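PDB 3U4J: NAD-dependent aldehyde dehydrogenase from Sinorhizobium meliloti, which probably catalyses the oxidation of aldehydes to carboxylic acids with NAD or a related nicotinamide cofactor, as other aldehyde dehydrogenases do. Local coordinates for residues M25-G29 / K30-A34; A214-P217 / D218-N222. All coordinates share one frame; numbering follows the deposited sequence.

Contact 1 (M25-G29 / K30-A34)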
loop_
_atom_site.group_PDB
_atom_site.type_symbol
_atom_site.label_atom_id
_atom_site.label_comp_id
_atom_site.label_asym_id
_atom_site.label_seq_id
_atom_site.Cartn_x
_atom_site.Cartn_y
_atom_site.Cartn_z
HETATM N N MSE A 25 16.355 -29.527 23.476
HETATM C CA MSE A 25 16.236 -28.109 23.155
HETATM C C MSE A 25 17.206 -27.761 22.046
HETATM O O MSE A 25 18.123 -28.537 21.751
HETATM C CB MSE A 25 16.470 -27.247 24.393
HETATM C CG MSE A 25 15.398 -27.472 25.459
HETATM SE SE MSE A 25 15.638 -26.173 26.921
HETATM C CE MSE A 25 17.035 -27.025 27.950
ATOM N N LEU A 26 17.008 -26.624 21.403
ATOM C CA LEU A 26 17.946 -26.241 20.371
ATOM C C LEU A 26 18.312 -24.793 20.580
ATOM O O LEU A 26 17.488 -23.919 20.439
ATOM C CB LEU A 26 17.367 -26.558 18.984
ATOM C CG LEU A 26 17.980 -26.187 17.617
ATOM C CD1 LEU A 26 19.349 -25.600 17.594
ATOM C CD2 LEU A 26 17.804 -27.351 16.614
ATOM N N VAL A 27 19.575 -24.554 20.936
ATOM C CA VAL A 27 20.058 -23.237 21.292
ATOM C C VAL A 27 21.386 -22.961 20.599
ATOM O O VAL A 27 22.325 -23.752 20.717
ATOM C CB VAL A 27 20.218 -23.140 22.835
ATOM C CG1 VAL A 27 20.813 -21.811 23.247
ATOM C CG2 VAL A 27 18.855 -23.341 23.522
ATOM N N ASP A 28 21.455 -21.849 19.877
ATOM C CA ASP A 28 22.666 -21.407 19.171
ATOM C C ASP A 28 23.139 -22.511 18.239
ATOM O O ASP A 28 24.341 -22.783 18.131
ATOM C CB ASP A 28 23.795 -21.021 20.164
ATOM C CG ASP A 28 24.830 -20.124 19.543
ATOM O OD1 ASP A 28 24.511 -19.475 18.523
ATOM O OD2 ASP A 28 25.964 -20.023 20.093
ATOM N N GLY A 29 22.176 -23.187 17.623
ATOM C CA GLY A 29 22.466 -24.208 16.629
ATOM C C GLY A 29 22.786 -25.575 17.174
ATOM O O GLY A 29 23.024 -26.487 16.372
ATOM N N LYS A 30 22.794 -25.724 18.519
ATOM C CA LYS A 30 23.161 -27.000 19.193
ATOM C C LYS A 30 21.970 -27.630 19.888
ATOM O O LYS A 30 21.217 -26.949 20.565
ATOM C CB LYS A 30 24.250 -26.818 20.278
ATOM C CG LYS A 30 25.493 -26.044 19.899
ATOM C CD LYS A 30 26.478 -26.841 19.080
ATOM C CE LYS A 30 27.741 -25.997 18.824
ATOM N NZ LYS A 30 28.128 -26.047 17.378
ATOM N N SER A 31 21.825 -28.941 19.753
ATOM C CA SER A 31 20.829 -29.672 20.521
ATOM C C SER A 31 21.356 -29.912 21.949
ATOM O O SER A 31 22.453 -30.443 22.139
ATOM C CB SER A 31 20.482 -30.982 19.832
ATOM O OG SER A 31 19.873 -30.743 18.560
ATOM N N VAL A 32 20.592 -29.496 22.948
ATOM C CA VAL A 32 21.097 -29.486 24.321
ATOM C C VAL A 32 20.031 -29.968 25.299
ATOM O O VAL A 32 18.834 -29.832 25.034
ATOM C CB VAL A 32 21.619 -28.089 24.785
ATOM C CG1 VAL A 32 22.869 -27.690 24.039
ATOM C CG2 VAL A 32 20.551 -27.000 24.653
ATOM N N ASP A 33 20.489 -30.525 26.423
ATOM C CA ASP A 33 19.621 -30.879 27.532
ATOM C C ASP A 33 19.474 -29.655 28.418
ATOM O O ASP A 33 20.177 -28.666 28.236
ATOM C CB ASP A 33 20.260 -32.005 28.355
ATOM C CG ASP A 33 20.436 -33.289 27.560
ATOM O OD1 ASP A 33 19.508 -33.679 26.830
ATOM O OD2 ASP A 33 21.519 -33.902 27.673
ATOM N N ALA A 34 18.552 -29.711 29.374
ATOM C CA ALA A 34 18.597 -28.765 30.478
ATOM C C ALA A 34 19.884 -29.010 31.257
ATOM O O ALA A 34 20.344 -30.154 31.373
ATOM C CB ALA A 34 17.407 -28.937 31.380
#
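V27 and V32 meet on one face of a tight beta hairpin, their side chains crossing at about a right angle with V27 CG2 lying 4.2 Å from V32 CG2. Beta-branched valines suit these positions because branching at CB favours the extended backbone. The same V32 CG2 also lies beside M25 CB, which gives the two valines and selenomethionine M25 a shared apolar patch. M25 reaches further along the hairpin: the bend at its third torsion (chi3 -82°) brings CE, beyond the selenium, up against the outgoing chain. There CE packs tightly on A34, 3.9 Å from A34 CB and closer still to A34 CA; a side chain as small as alanine's lets the methyl come this near. L26 and S31 point to the other face as a non-hydrogen-bonded pair. With CG opposite the backbone N (chi1 174°), L26 extends CD1 along the hairpin to 3.6 Å from K30 N.

Between the strands, V27 N donates to K30 O (2.9 Å) and K30 N to V27 O (3.0 Å), closing a type I' turn. Both its corners have positive phi: G29 takes it without strain, and aspartate (D28), like asparagine, tolerates it better than most residues. V32 N bonds to M25 O, while the return bond from M25 N to V32 O is weak.

The face of M25 and V27 rests on helix 60-75, at D62 and A66, and D28 adds a salt bridge to K72. L26 packs on E209 and R212 of helix 202-214, and R212 also binds G29 O and S31 OG; backbone hydrogen bonds join L26 to V223 of strand 221-223.

Contact 2 (A214-P217 / D218-N222)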
loop_
_atom_site.group_PDB
_atom_site.type_symbol
_atom_site.label_atom_id
_atom_site.label_comp_id
_atom_site.label_asym_id
_atom_site.label_seq_id
_atom_site.Cartn_x
_atom_site.Cartn_y
_atom_site.Cartn_z
ATOM N N ALA A 214 18.002 -26.668 6.963
ATOM C CA ALA A 214 17.909 -25.779 5.798
ATOM C C ALA A 214 19.101 -24.828 5.692
ATOM O O ALA A 214 19.300 -24.226 4.641
ATOM C CB ALA A 214 16.607 -24.958 5.839
ATOM N N GLY A 215 19.849 -24.650 6.782
ATOM C CA GLY A 215 21.011 -23.749 6.787
ATOM C C GLY A 215 20.742 -22.388 7.422
ATOM O O GLY A 215 21.494 -21.445 7.215
ATOM N N ILE A 216 19.648 -22.258 8.167
ATOM C CA ILE A 216 19.377 -20.990 8.861
ATOM C C ILE A 216 20.456 -20.826 9.919
ATOM O O ILE A 216 20.753 -21.794 10.635
ATOM C CB ILE A 216 17.920 -20.905 9.412
ATOM C CG1 ILE A 216 16.954 -20.876 8.209
ATOM C CG2 ILE A 216 17.715 -19.654 10.236
ATOM C CD1 ILE A 216 15.450 -20.683 8.552
ATOM N N PRO A 217 21.087 -19.634 9.986
ATOM C CA PRO A 217 22.222 -19.388 10.883
ATOM C C PRO A 217 21.898 -19.697 12.339
ATOM O O PRO A 217 20.773 -19.483 12.795
ATOM C CB PRO A 217 22.475 -17.890 10.703
ATOM C CG PRO A 217 22.039 -17.638 9.279
ATOM C CD PRO A 217 20.770 -18.422 9.211
ATOM N N ASP A 218 22.881 -20.251 13.025
ATOM C CA ASP A 218 22.812 -20.577 14.445
ATOM C C ASP A 218 22.235 -19.397 15.247
ATOM O O ASP A 218 22.623 -18.237 15.016
ATOM C CB ASP A 218 24.237 -20.876 14.928
ATOM C CG ASP A 218 24.737 -22.257 14.488
ATOM O OD1 ASP A 218 23.978 -22.997 13.823
ATOM O OD2 ASP A 218 25.889 -22.619 14.833
ATOM N N GLY A 219 21.295 -19.682 16.149
ATOM C CA GLY A 219 20.780 -18.653 17.069
ATOM C C GLY A 219 19.603 -17.861 16.519
ATOM O O GLY A 219 18.956 -17.120 17.254
ATOM N N VAL A 220 19.322 -18.004 15.220
ATOM C CA VAL A 220 18.140 -17.320 14.629
ATOM C C VAL A 220 16.849 -17.938 15.159
ATOM O O VAL A 220 15.890 -17.229 15.454
ATOM C CB VAL A 220 18.135 -17.365 13.099
ATOM C CG1 VAL A 220 16.818 -16.743 12.545
ATOM C CG2 VAL A 220 19.324 -16.603 12.534
ATOM N N PHE A 221 16.827 -19.258 15.277
ATOM C CA PHE A 221 15.607 -19.974 15.654
ATOM C C PHE A 221 16.010 -20.982 16.735
ATOM O O PHE A 221 16.630 -22.012 16.452
ATOM C CB PHE A 221 15.012 -20.639 14.383
ATOM C CG PHE A 221 13.690 -21.392 14.585
ATOM C CD1 PHE A 221 13.061 -21.491 15.821
ATOM C CD2 PHE A 221 13.108 -22.050 13.486
ATOM C CE1 PHE A 221 11.863 -22.214 15.961
ATOM C CE2 PHE A 221 11.907 -22.754 13.610
ATOM C CZ PHE A 221 11.288 -22.851 14.851
ATOM N N ASN A 222 15.671 -20.657 17.982
ATOM C CA ASN A 222 16.020 -21.474 19.146
ATOM C C ASN A 222 14.719 -21.991 19.736
ATOM O O ASN A 222 13.685 -21.321 19.615
ATOM C CB ASN A 222 16.686 -20.586 20.214
ATOM C CG ASN A 222 17.872 -19.835 19.678
ATOM O OD1 ASN A 222 18.956 -20.388 19.572
ATOM N ND2 ASN A 222 17.677 -18.560 19.341
HETATM O O HOH W 1 21.545 -23.322 12.472
HETATM O O HOH W 2 18.524 -20.908 13.632
#
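A Schellman motif ends helix 202-214 at G215, and a type II turn from P217 to V220 then leads the chain into strand 221-223. V220 N donates to P217 O over 3.2 Å, at 159° on the hydrogen, and closes the turn. P217 opens the turn, its ring restricting phi (-56°); D218 takes the first corner and G219 the second, where the positive phi would jam a side chain against the carbonyl O of D218.

The side chain of V220 turns back over the incoming chain. It lies side by side with P217, V220 CG2 being 3.9 Å from P217 CB, and crosses I216 at about a right angle. I216 CG2, set opposite its own backbone N, meets V220 CB at 3.7 Å. Two waters bridge polar atoms of the turn: one donates to I216 O and to D218 OD1, and the other donates to P217 O while accepting from F221 N. N222 ND2 reaches back to G219 O (2.8 Å), approaching from above the carbonyl plane.

Around the turn, I216 packs on L90 and V94 of helix 84-100 and, with V220, on I186 of helix 174-187. W79 touches both P217 and V220, F221 packs against helix 202-214, and backbone bonds join V220 and N222 to strand 191-195.

From the N terminus, contact 1 closes first, as the hairpin of strands 25-27 and 30-32. Nearly 180 residues later, contact 2 turns the chain from helix 202-214 into strand 221-223. The two local loops lie in series, neither nested nor crossed, yet their centres are only 11 Å apart. They touch directly: N222 OD1 probably accepts a hydrogen bond from D28 N (2.9 Å), and D218 OD1 packs against G29 CA. N222 thus ties the hairpin's turn to its own sheet, where its ND2 also bonds V192 O. Helix 202-214 serves both, since its R212 binds contact 1 and its end opens into contact 2.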